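Local coordinates for Lin1909 protein (Listeria innocua, PDB 3FIJ) that is of unconfirmed function but binds manganese and may hydrolyse gamma-glutamyl-gamma-aminobutyrate as a class I glutamine amidotransferase-like enzyme, at residues H143-R146 / G152-T155; S176-F181 / M199-E204. All coordinates share one frame; numbering follows the deposited sequence.

Interaction 1 (H143-R146 / G152-T155); sequences HLQR and GSHT. With MN (manganese (II) ion), chain I.
Two histidines of the manganese site, His143 and His154, meet here on neighbouring corners of an octahedral coordination shell. His143 ND1 binds manganese at 2.2 Å and His154 NE2 binds it at 2.3 Å, with 97° between the two bonds at the metal. The nitrogens themselves, His143 ND1 and His154 NE2, stand 3.4 Å apart, brought close by the shared ion rather than by a bond of their own. Their rings lie obliquely, planes at 56°. With CG of His154 set between its backbone N and carbonyl carbon (chi1 55°), the ring folds back to the ion. Behind the first shell, Asp197 takes a hydrogen bond from NE2 of His143 and so holds that ring's rotation. Farther from the metal, Gln145 OE1 sits 2.8 Å from Ser153 OG; the hydroxyl may donate to it, although another acceptor competes for the proton. OE1 probably also accepts from the backbone N of Ser176, while NE2 of the same amide bonds to Leu151 O, which together would fix which way the amide is turned. Opposite Val174 the chain carries the extra residue of a classic beta bulge, formed by Ser153 and His154, where strand 154-158 starts between strands 172-174 and 189-195. Here a second subunit packs, its Glu81 accepting a hydrogen bond from Thr155 N.

Interaction 2 (S176-F181 / M199-E204); sequences SLHHQF and MIEAVE. With MN (manganese (II) ion), chain I.
Water 1 is gripped twice where His178 and Glu201 converge: it binds manganese at 2.3 Å and donates a hydrogen bond to Glu201 OE1 at 2.7 Å. The carboxylate therefore divides its work, since its other oxygen, Glu201 OE2, is a metal ligand at 2.4 Å. A bend in the glutamate chain at chi2 (-70°) turns this group inward from strand 200-205. Ser176 OG coordinates manganese at 2.2 Å, almost opposite OE2, at about 170°. His178 NE2 completes this set of ligands at 2.3 Å; OE2 lies at the edge of its ring, near the plane. The far nitrogen, His178 ND1, donates to Gln180 O at 3.0 Å, a rather bent bond with an N-H...O angle of 139°, and this ties the ring to its own loop. Beside that nitrogen, farther from manganese, comes an apolar layer. Phe181 takes the selenium of Met199, a selenomethionine in the crystal, over one face, SE standing 4.1 Å from the ring centroid in a Met-aromatic contact. Met199 CG reaches Phe181 CE2 at 3.7 Å. The opposite face of the phenyl ring lies against His178 ND1, so the aromatic layer backs a first-shell ligand. Three histidines, a serine hydroxyl, a carboxylate oxygen and water, with His143 and His154 supplying the remaining nitrogens, make a six-coordinate, octahedral manganese site.

Overall arrangement
The two interactions build one metal centre, interaction 1 with two protein ligands and interaction 2 with three; both are buried and share manganese and water 1. Interaction 1 lies farther out, about 17 Å from its centre to that of the chain, and reaches a subunit boundary; interaction 2, at about 9 Å, meets no other chain. In the former, polar groups accompany the ligands, whereas the latter adds an apolar layer. Across the ion, His154 of interaction 1 faces His178 of interaction 2, and His143 stands opposite the water. A probable hydrogen bond of 2.6 Å joins His143 O and Ser176 OG. Loops and strands of one sheet are thus pinned together near a presumed Cys-His-Glu triad.

Interaction 1 (H143-R146 / G152-T155)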
# COMPACT_ATOMS: atom_id res chain seq x y z
N HIS A 143 17.30 -20.15 9.41
CA HIS A 143 18.43 -19.37 8.93
C HIS A 143 18.00 -18.04 8.32
O HIS A 143 18.83 -17.24 7.90
CB HIS A 143 19.27 -20.21 7.96
CG HIS A 143 20.17 -21.18 8.66
ND1 HIS A 143 21.43 -20.85 9.11
CD2 HIS A 143 19.94 -22.45 9.09
CE1 HIS A 143 21.94 -21.87 9.78
NE2 HIS A 143 21.06 -22.85 9.79
N LEU A 144 16.68 -17.83 8.27
CA LEU A 144 16.13 -16.56 7.81
C LEU A 144 15.45 -16.06 9.08
O LEU A 144 14.25 -16.24 9.27
CB LEU A 144 15.10 -16.75 6.70
CG LEU A 144 14.53 -15.42 6.19
CD1 LEU A 144 15.66 -14.47 5.81
CD2 LEU A 144 13.62 -15.67 4.98
N GLN A 145 16.25 -15.47 9.96
CA GLN A 145 15.77 -15.00 11.25
C GLN A 145 14.74 -13.88 11.16
O GLN A 145 14.79 -13.05 10.26
CB GLN A 145 16.95 -14.53 12.11
CG GLN A 145 17.58 -13.23 11.66
CD GLN A 145 18.79 -12.85 12.50
OE1 GLN A 145 19.76 -13.60 12.60
NE2 GLN A 145 18.75 -11.66 13.10
N ARG A 146 13.80 -13.88 12.09
CA ARG A 146 12.76 -12.86 12.15
C ARG A 146 13.18 -11.85 13.20
O ARG A 146 12.70 -10.71 13.20
CB ARG A 146 11.41 -13.49 12.49
CG ARG A 146 10.86 -14.40 11.39
CD ARG A 146 10.97 -13.72 10.04
NE ARG A 146 10.58 -14.57 8.92
CZ ARG A 146 10.85 -14.30 7.64
NH1 ARG A 146 11.53 -13.20 7.31
NH2 ARG A 146 10.45 -15.13 6.68
N GLY A 152 22.17 -11.46 16.99
CA GLY A 152 22.45 -12.85 16.67
C GLY A 152 21.21 -13.70 16.90
O GLY A 152 20.32 -13.29 17.66
N SER A 153 21.14 -14.86 16.26
CA SER A 153 19.97 -15.72 16.43
C SER A 153 20.31 -17.19 16.66
O SER A 153 19.63 -17.87 17.43
CB SER A 153 19.05 -15.60 15.21
OG SER A 153 19.70 -16.02 14.02
N HIS A 154 21.34 -17.69 15.98
CA HIS A 154 21.74 -19.08 16.17
C HIS A 154 23.19 -19.17 16.62
O HIS A 154 24.04 -18.38 16.20
CB HIS A 154 21.49 -19.93 14.89
CG HIS A 154 22.14 -19.41 13.64
ND1 HIS A 154 23.40 -18.85 13.61
CD2 HIS A 154 21.73 -19.46 12.34
CE1 HIS A 154 23.75 -18.59 12.36
NE2 HIS A 154 22.75 -18.95 11.57
N THR A 155 23.47 -20.13 17.51
CA THR A 155 24.82 -20.30 18.04
C THR A 155 25.73 -21.20 17.18
O THR A 155 25.32 -22.26 16.72
CB THR A 155 24.80 -20.80 19.53
OG1 THR A 155 25.58 -21.99 19.67
CG2 THR A 155 23.38 -21.04 20.01
MN MN I . 22.70 -19.11 9.23
O HOH W 1 23.91 -17.19 9.29

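Interaction 2 (S176-F181 / M199-E204)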
# COMPACT_ATOMS: atom_id res chain seq x y z
N SER A 176 21.44 -14.42 10.89
CA SER A 176 21.23 -15.27 9.73
C SER A 176 20.13 -14.74 8.81
O SER A 176 18.99 -14.54 9.24
CB SER A 176 20.90 -16.69 10.21
OG SER A 176 21.01 -17.65 9.18
N LEU A 177 20.48 -14.52 7.55
CA LEU A 177 19.54 -14.00 6.55
C LEU A 177 19.73 -14.74 5.23
O LEU A 177 19.94 -14.12 4.19
CB LEU A 177 19.76 -12.51 6.30
CG LEU A 177 19.35 -11.50 7.38
CD1 LEU A 177 17.90 -11.75 7.78
CD2 LEU A 177 20.24 -11.63 8.59
N HIS A 178 19.64 -16.06 5.25
CA HIS A 178 19.84 -16.83 4.04
C HIS A 178 18.96 -18.07 3.96
O HIS A 178 18.47 -18.57 4.99
CB HIS A 178 21.32 -17.21 3.90
CG HIS A 178 21.85 -18.04 5.04
ND1 HIS A 178 21.87 -19.42 5.00
CD2 HIS A 178 22.35 -17.68 6.24
CE1 HIS A 178 22.37 -19.87 6.14
NE2 HIS A 178 22.67 -18.84 6.91
N HIS A 179 18.72 -18.54 2.74
CA HIS A 179 17.92 -19.74 2.55
C HIS A 179 18.70 -20.76 1.73
O HIS A 179 18.18 -21.83 1.40
CB HIS A 179 16.57 -19.40 1.88
CG HIS A 179 16.62 -19.32 0.39
ND1 HIS A 179 17.24 -18.29 -0.28
CD2 HIS A 179 16.15 -20.16 -0.56
CE1 HIS A 179 17.15 -18.49 -1.58
NE2 HIS A 179 16.49 -19.62 -1.78
N GLN A 180 19.95 -20.45 1.41
CA GLN A 180 20.80 -21.38 0.66
C GLN A 180 22.02 -21.72 1.52
O GLN A 180 22.38 -20.96 2.42
CB GLN A 180 21.26 -20.78 -0.67
CG GLN A 180 20.14 -20.41 -1.63
CD GLN A 180 20.59 -20.43 -3.08
OE1 GLN A 180 21.69 -19.98 -3.40
NE2 GLN A 180 19.75 -20.96 -3.96
N PHE A 181 22.65 -22.86 1.24
CA PHE A 181 23.83 -23.29 2.00
C PHE A 181 24.88 -23.95 1.13
O PHE A 181 24.60 -24.45 0.04
CB PHE A 181 23.47 -24.32 3.07
CG PHE A 181 22.32 -23.95 3.94
CD1 PHE A 181 21.02 -24.08 3.47
CD2 PHE A 181 22.53 -23.49 5.23
CE1 PHE A 181 19.93 -23.77 4.28
CE2 PHE A 181 21.46 -23.18 6.06
CZ PHE A 181 20.15 -23.31 5.59
N MSE A 199 25.02 -27.08 9.53
CA MSE A 199 25.21 -26.22 8.36
C MSE A 199 26.48 -25.37 8.47
O MSE A 199 26.90 -24.96 9.55
CB MSE A 199 23.97 -25.35 8.15
CG MSE A 199 22.72 -26.15 7.81
SE MSE A 199 22.86 -27.15 6.11
CE MSE A 199 23.37 -28.87 6.82
N ILE A 200 27.10 -25.10 7.33
CA ILE A 200 28.34 -24.34 7.26
C ILE A 200 28.15 -22.83 7.41
O ILE A 200 27.47 -22.20 6.60
CB ILE A 200 29.06 -24.63 5.93
CG1 ILE A 200 29.51 -26.09 5.91
CG2 ILE A 200 30.25 -23.69 5.75
CD1 ILE A 200 29.84 -26.62 4.54
N GLU A 201 28.78 -22.26 8.43
CA GLU A 201 28.67 -20.83 8.73
C GLU A 201 29.94 -20.03 8.45
O GLU A 201 29.88 -18.81 8.26
CB GLU A 201 28.26 -20.64 10.19
CG GLU A 201 26.79 -20.96 10.50
CD GLU A 201 25.81 -19.95 9.91
OE1 GLU A 201 26.06 -18.73 9.97
OE2 GLU A 201 24.75 -20.38 9.38
N ALA A 202 31.08 -20.71 8.42
CA ALA A 202 32.35 -20.04 8.17
C ALA A 202 33.35 -20.95 7.44
O ALA A 202 33.51 -22.13 7.77
CB ALA A 202 32.96 -19.54 9.48
N VAL A 203 34.02 -20.39 6.45
CA VAL A 203 34.99 -21.15 5.68
C VAL A 203 36.29 -20.36 5.59
O VAL A 203 36.27 -19.14 5.44
CB VAL A 203 34.48 -21.40 4.25
CG1 VAL A 203 35.51 -22.21 3.45
CG2 VAL A 203 33.14 -22.11 4.30
N GLU A 204 37.42 -21.05 5.71
CA GLU A 204 38.72 -20.41 5.59
C GLU A 204 39.55 -21.20 4.59
O GLU A 204 39.23 -22.34 4.26
CB GLU A 204 39.40 -20.34 6.96
CG GLU A 204 38.60 -19.50 7.95
CD GLU A 204 39.21 -19.42 9.33
OE1 GLU A 204 38.50 -18.97 10.26
OE2 GLU A 204 40.39 -19.80 9.50
MN MN I . 22.70 -19.11 9.23
O HOH W 1 23.91 -17.19 9.29